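Local coordinates for protein NEQ263 (Nanoarchaeum equitans Kin4-M, PDB 5BN3) that probably binds nucleotide as a subunit of an archaeal ATP synthase core complex, in which it is paired with an alpha-type partner, at residues B[230-235]-B[249-254]. Numbering follows the deposited sequence.
Sequences NYADAL and RGYPAY
Apolar packing between Ala232 and Tyr251, and between Leu235 and Pro252, shows how a loop can be laid against a helix with carbon atoms making the direct side-chain contacts and a water bridging the two segments. CD1 and CE1 of Tyr251 turn to Ala232: CE1 lies 3.7 Å from Ala232 CB, which approaches obliquely, while the carbonyl carbon of Ala232 sits level with the ring, at its edge. Tyr251 CG lies anti to its own carbonyl carbon (chi1 -68°), which sets it on the helix side of CB. Arg236, one residue beyond 230-235, makes a cation-pi contact with this ring and a salt bridge with Asp233 OD2. An alanine in place of Tyr251 would probably open a gap beside the Ala232 methyl and leave the Arg236 guanidinium without its aromatic partner. One helical turn on from Ala232, Leu235 crosses Pro252 obliquely. With Leu235 CG anti to the backbone N (chi1 -163°), that atom comes within 4.1 Å of Pro252 CG; Leu235 CD2 is 3.9 Å from the same Pro252 CG and reaches Tyr254 CE1 at 4.2 Å. The contact ties helix 228-241, which follows strand 220-226 of the parallel core in the P-loop-type nucleotide-binding domain, to the loop leading into helix 255-263, where Tyr254 is the N-cap residue. Within that loop, Pro252 CB lies 3.6 Å above the plane of the Tyr254 ring, nearer its perimeter than its centre. Polar linkage is indirect: a water level with that ring, beyond its hydroxyl end, donates to Leu235 O at 3.1 Å and hydrogen-bonds Tyr254 OH at 2.6 Å, a hydroxyl also bonded to Glu244.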
ATOM      1  N   ASN B 230      11.292   5.560  19.678  1.00 25.61           N
ATOM      2  CA  ASN B 230      10.624   6.637  20.402  1.00 33.57           C
ATOM      3  C   ASN B 230      11.173   7.999  19.997  1.00 28.32           C
ATOM      4  O   ASN B 230      10.440   8.985  19.973  1.00 34.70           O
ATOM      5  CB  ASN B 230      10.771   6.461  21.915  1.00 30.07           C
ATOM      6  CG  ASN B 230      10.033   5.251  22.438  1.00 31.86           C
ATOM      7  OD1 ASN B 230       9.092   4.762  21.813  1.00 33.63           O
ATOM      8  ND2 ASN B 230      10.455   4.760  23.599  1.00 38.79           N
ATOM      9  N   TYR B 231      12.467   8.051  19.697  1.00 31.36           N
ATOM     10  CA  TYR B 231      13.089   9.284  19.229  1.00 30.08           C
ATOM     11  C   TYR B 231      12.498   9.727  17.896  1.00 35.21           C
ATOM     12  O   TYR B 231      12.161  10.897  17.710  1.00 31.67           O
ATOM     13  CB  TYR B 231      14.609   9.126  19.099  1.00 30.89           C
ATOM     14  CG  TYR B 231      15.258  10.326  18.451  1.00 33.10           C
ATOM     15  CD1 TYR B 231      15.612  11.435  19.202  1.00 33.49           C
ATOM     16  CD2 TYR B 231      15.493  10.359  17.084  1.00 28.14           C
ATOM     17  CE1 TYR B 231      16.191  12.540  18.612  1.00 35.58           C
ATOM     18  CE2 TYR B 231      16.067  11.459  16.487  1.00 34.56           C
ATOM     19  CZ  TYR B 231      16.410  12.546  17.254  1.00 45.47           C
ATOM     20  OH  TYR B 231      16.989  13.640  16.655  1.00 38.95           O
ATOM     21  N   ALA B 232      12.393   8.790  16.962  1.00 28.62           N
ATOM     22  CA  ALA B 232      11.803   9.081  15.663  1.00 28.85           C
ATOM     23  C   ALA B 232      10.358   9.554  15.803  1.00 32.22           C
ATOM     24  O   ALA B 232       9.909  10.424  15.057  1.00 31.99           O
ATOM     25  CB  ALA B 232      11.878   7.861  14.766  1.00 37.26           C
ATOM     26  N   ASP B 233       9.636   8.972  16.759  1.00 29.48           N
ATOM     27  CA  ASP B 233       8.244   9.333  17.006  1.00 31.65           C
ATOM     28  C   ASP B 233       8.132  10.786  17.461  1.00 30.17           C
ATOM     29  O   ASP B 233       7.239  11.518  17.031  1.00 33.08           O
ATOM     30  CB  ASP B 233       7.636   8.402  18.058  1.00 34.49           C
ATOM     31  CG  ASP B 233       6.181   8.712  18.343  1.00 52.70           C
ATOM     32  OD1 ASP B 233       5.909   9.635  19.142  1.00 47.21           O
ATOM     33  OD2 ASP B 233       5.298   8.031  17.775  1.00 43.32           O
ATOM     34  N   ALA B 234       9.044  11.198  18.331  1.00 28.66           N
ATOM     35  CA  ALA B 234       9.073  12.571  18.815  1.00 38.60           C
ATOM     36  C   ALA B 234       9.425  13.541  17.689  1.00 40.64           C
ATOM     37  O   ALA B 234       8.855  14.630  17.599  1.00 34.07           O
ATOM     38  CB  ALA B 234      10.055  12.704  19.959  1.00 34.38           C
ATOM     39  N   LEU B 235      10.364  13.145  16.834  1.00 31.63           N
ATOM     40  CA  LEU B 235      10.754  13.966  15.692  1.00 31.37           C
ATOM     41  C   LEU B 235       9.584  14.159  14.733  1.00 38.58           C
ATOM     42  O   LEU B 235       9.397  15.242  14.176  1.00 33.74           O
ATOM     43  CB  LEU B 235      11.942  13.338  14.954  1.00 39.12           C
ATOM     44  CG  LEU B 235      12.698  14.276  14.009  1.00 46.87           C
ATOM     45  CD1 LEU B 235      13.465  15.317  14.807  1.00 37.25           C
ATOM     46  CD2 LEU B 235      13.635  13.511  13.082  1.00 43.01           C
ATOM     47  N   ARG B 249       5.045   6.968   6.299  1.00 46.35           N
ATOM     48  CA  ARG B 249       4.435   6.773   7.621  1.00 45.07           C
ATOM     49  C   ARG B 249       4.394   8.034   8.480  1.00 38.39           C
ATOM     50  O   ARG B 249       4.377   7.949   9.709  1.00 43.50           O
ATOM     51  CB  ARG B 249       5.133   5.649   8.398  1.00 45.16           C
ATOM     52  CG  ARG B 249       4.827   4.243   7.907  1.00 60.90           C
ATOM     53  CD  ARG B 249       5.599   3.206   8.712  1.00 63.91           C
ATOM     54  NE  ARG B 249       5.534   1.870   8.124  1.00 77.62           N
ATOM     55  CZ  ARG B 249       4.841   0.854   8.632  1.00 75.11           C
ATOM     56  NH1 ARG B 249       4.148   1.011   9.751  1.00 59.20           N
ATOM     57  NH2 ARG B 249       4.847  -0.324   8.021  1.00 64.66           N
ATOM     58  N   GLY B 250       4.378   9.198   7.840  1.00 41.85           N
ATOM     59  CA  GLY B 250       4.332  10.450   8.571  1.00 39.67           C
ATOM     60  C   GLY B 250       5.688  10.964   9.023  1.00 41.16           C
ATOM     61  O   GLY B 250       5.812  12.129   9.407  1.00 39.95           O
ATOM     62  N   TYR B 251       6.703  10.102   8.990  1.00 34.68           N
ATOM     63  CA  TYR B 251       8.050  10.503   9.390  1.00 33.90           C
ATOM     64  C   TYR B 251       8.589  11.579   8.451  1.00 37.56           C
ATOM     65  O   TYR B 251       8.330  11.537   7.245  1.00 36.24           O
ATOM     66  CB  TYR B 251       8.992   9.294   9.411  1.00 35.48           C
ATOM     67  CG  TYR B 251       8.680   8.285  10.497  1.00 36.06           C
ATOM     68  CD1 TYR B 251       8.965   8.557  11.827  1.00 32.07           C
ATOM     69  CD2 TYR B 251       8.115   7.058  10.188  1.00 38.34           C
ATOM     70  CE1 TYR B 251       8.686   7.634  12.820  1.00 30.33           C
ATOM     71  CE2 TYR B 251       7.838   6.130  11.170  1.00 36.77           C
ATOM     72  CZ  TYR B 251       8.124   6.425  12.481  1.00 41.20           C
ATOM     73  OH  TYR B 251       7.843   5.500  13.457  1.00 36.73           O
ATOM     74  N   PRO B 252       9.335  12.551   9.000  1.00 39.03           N
ATOM     75  CA  PRO B 252       9.865  13.651   8.184  1.00 40.13           C
ATOM     76  C   PRO B 252      10.844  13.167   7.119  1.00 39.78           C
ATOM     77  O   PRO B 252      11.506  12.142   7.301  1.00 31.58           O
ATOM     78  CB  PRO B 252      10.591  14.536   9.208  1.00 46.14           C
ATOM     79  CG  PRO B 252      10.852  13.645  10.382  1.00 39.52           C
ATOM     80  CD  PRO B 252       9.701  12.685  10.420  1.00 37.67           C
ATOM     81  N   ALA B 253      10.933  13.909   6.022  1.00 34.97           N
ATOM     82  CA  ALA B 253      11.796  13.554   4.900  1.00 40.59           C
ATOM     83  C   ALA B 253      13.276  13.508   5.275  1.00 39.71           C
ATOM     84  O   ALA B 253      14.061  12.792   4.649  1.00 37.59           O
ATOM     85  CB  ALA B 253      11.576  14.529   3.764  1.00 47.68           C
ATOM     86  N   TYR B 254      13.652  14.278   6.291  1.00 36.58           N
ATOM     87  CA  TYR B 254      15.044  14.376   6.716  1.00 33.97           C
ATOM     88  C   TYR B 254      15.389  13.414   7.854  1.00 37.51           C
ATOM     89  O   TYR B 254      16.383  13.613   8.548  1.00 34.34           O
ATOM     90  CB  TYR B 254      15.359  15.814   7.138  1.00 43.93           C
ATOM     91  CG  TYR B 254      14.357  16.394   8.107  1.00 41.14           C
ATOM     92  CD1 TYR B 254      14.467  16.167   9.472  1.00 39.18           C
ATOM     93  CD2 TYR B 254      13.306  17.175   7.658  1.00 48.93           C
ATOM     94  CE1 TYR B 254      13.556  16.696  10.356  1.00 49.44           C
ATOM     95  CE2 TYR B 254      12.395  17.709   8.533  1.00 43.46           C
ATOM     96  CZ  TYR B 254      12.521  17.467   9.880  1.00 51.64           C
ATOM     97  OH  TYR B 254      11.606  18.000  10.758  1.00 49.09           O
TER
HETATM   98  O   HOH W   1      11.126  17.620  13.242  1.00 53.06           O